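Local coordinates for putative p22 protein (Leishmania major, PDB 1YQF) that is of unknown function but belongs to the MAM33 family of mitochondrial glycoproteins, as a homologue of human p32, at residues A25-A28 / D29-R33. Residues are numbered along the deposited sequence; the frame is centred on the assembly and turned at random.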
loop_
_atom_site.group_PDB
_atom_site.type_symbol
_atom_site.label_atom_id
_atom_site.label_comp_id
_atom_site.label_asym_id
_atom_site.label_seq_id
_atom_site.Cartn_x
_atom_site.Cartn_y
_atom_site.Cartn_z
ATOM N N ALA A 25 -15.366 -26.437 -21.694
ATOM C CA ALA A 25 -16.170 -26.260 -22.903
ATOM C C ALA A 25 -17.459 -25.505 -22.584
ATOM O O ALA A 25 -17.959 -24.751 -23.414
ATOM C CB ALA A 25 -16.495 -27.607 -23.519
ATOM N N ALA A 26 -17.998 -25.724 -21.387
ATOM C CA ALA A 26 -19.178 -24.997 -20.923
ATOM C C ALA A 26 -18.827 -23.556 -20.572
ATOM O O ALA A 26 -19.683 -22.672 -20.644
ATOM C CB ALA A 26 -19.801 -25.694 -19.722
ATOM N N LEU A 27 -17.575 -23.324 -20.180
ATOM C CA LEU A 27 -17.092 -21.971 -19.923
ATOM C C LEU A 27 -17.001 -21.224 -21.250
ATOM O O LEU A 27 -17.415 -20.075 -21.342
ATOM C CB LEU A 27 -15.729 -21.985 -19.216
ATOM C CG LEU A 27 -15.123 -20.611 -18.877
ATOM C CD1 LEU A 27 -15.996 -19.836 -17.902
ATOM C CD2 LEU A 27 -13.716 -20.752 -18.314
ATOM N N ALA A 28 -16.471 -21.888 -22.276
ATOM C CA ALA A 28 -16.383 -21.308 -23.622
ATOM C C ALA A 28 -17.747 -20.857 -24.141
ATOM O O ALA A 28 -17.883 -19.749 -24.656
ATOM C CB ALA A 28 -15.768 -22.305 -24.588
ATOM N N ASP A 29 -18.746 -21.728 -23.998
ATOM C CA ASP A 29 -20.121 -21.427 -24.395
ATOM C C ASP A 29 -20.688 -20.269 -23.579
ATOM O O ASP A 29 -21.424 -19.436 -24.101
ATOM C CB ASP A 29 -21.035 -22.645 -24.206
ATOM C CG ASP A 29 -20.574 -23.858 -24.985
ATOM O OD1 ASP A 29 -19.756 -23.798 -25.931
ATOM O OD2 ASP A 29 -21.042 -24.975 -24.664
ATOM N N ALA A 30 -20.341 -20.238 -22.294
ATOM C CA ALA A 30 -20.814 -19.208 -21.371
ATOM C C ALA A 30 -20.239 -17.831 -21.700
ATOM O O ALA A 30 -20.962 -16.844 -21.688
ATOM C CB ALA A 30 -20.480 -19.591 -19.931
ATOM N N THR A 31 -18.941 -17.769 -21.985
ATOM C CA THR A 31 -18.293 -16.504 -22.331
ATOM C C THR A 31 -18.747 -16.042 -23.709
ATOM O O THR A 31 -18.960 -14.857 -23.924
ATOM C CB THR A 31 -16.754 -16.621 -22.297
ATOM O OG1 THR A 31 -16.321 -17.746 -23.082
ATOM C CG2 THR A 31 -16.260 -16.920 -20.894
ATOM N N ARG A 32 -18.904 -16.993 -24.625
ATOM C CA ARG A 32 -19.370 -16.713 -25.980
ATOM C C ARG A 32 -20.785 -16.137 -25.954
ATOM O O ARG A 32 -21.094 -15.221 -26.712
ATOM C CB ARG A 32 -19.334 -17.991 -26.833
ATOM C CG ARG A 32 -19.864 -17.817 -28.253
ATOM C CD ARG A 32 -19.665 -19.031 -29.149
ATOM N NE ARG A 32 -20.350 -20.218 -28.635
ATOM C CZ ARG A 32 -21.662 -20.449 -28.720
ATOM N NH1 ARG A 32 -22.479 -19.578 -29.304
ATOM N NH2 ARG A 32 -22.164 -21.567 -28.213
ATOM N N ARG A 33 -21.633 -16.673 -25.078
ATOM C CA ARG A 33 -23.005 -16.198 -24.934
ATOM C C ARG A 33 -23.035 -14.805 -24.312
ATOM O O ARG A 33 -23.862 -13.979 -24.686
ATOM C CB ARG A 33 -23.836 -17.168 -24.082
ATOM C CG ARG A 33 -24.432 -18.339 -24.867
ATOM C CD ARG A 33 -25.592 -19.023 -24.156
ATOM N NE ARG A 33 -25.170 -19.661 -22.910
ATOM C CZ ARG A 33 -24.513 -20.821 -22.829
ATOM N NH1 ARG A 33 -24.185 -21.508 -23.925
ATOM N NH2 ARG A 33 -24.180 -21.307 -21.638
#
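Leu27 and Thr31 sit one turn apart on the amphipathic N-terminal helix 23-39, which packs beside the C-terminal helix 173-202 and against a second subunit, an arrangement consistent with the paired terminal helices of p32-like trimers. Four i to i+4 backbone bonds join 25-28 to 29-33. Thr31 N reaches Leu27 O at 2.8 Å. Ala30 N meets Ala26 O at 3.0 Å, and this is the more bent bond of the two. Asp29 N to Ala25 O and Arg32 N to Ala28 O are the others, and Arg33 N to Asp29 O carries the same pattern onward.

The apolar contact is light: Leu27 CD1 meets Thr31 CG2 at 4.2 Å. The branched side chain of Leu27 also packs on Val162 of the second subunit and on Ala202 of helix 173-202. Small methyl side chains suit the neighbouring positions that face other helices, where Ala26 packs on Cys161 and Ala30 on Leu158 of that subunit, and Ala28 on Ala202.

Thr31 serves both kinds of surface. Its methyl meets the leucine, while OG1, placed between the backbone N and carbonyl carbon (chi1 51°), lies 3.0 Å from Ala28 O and 3.1 Å from Leu27 O; its hydrogen bond with Asn199 ties this buried residue to helix 173-202.

The charged residues pair off. Arg33 forms a salt bridge with Asp157 of the second subunit, and Arg32 NH1 pairs with Glu36. The long side chain of Arg32, bent at chi3 (61°), turns its guanidinium edge toward the Asp29 carboxylate, in a long salt bridge with NH2 4.0 Å from Asp29 OD1.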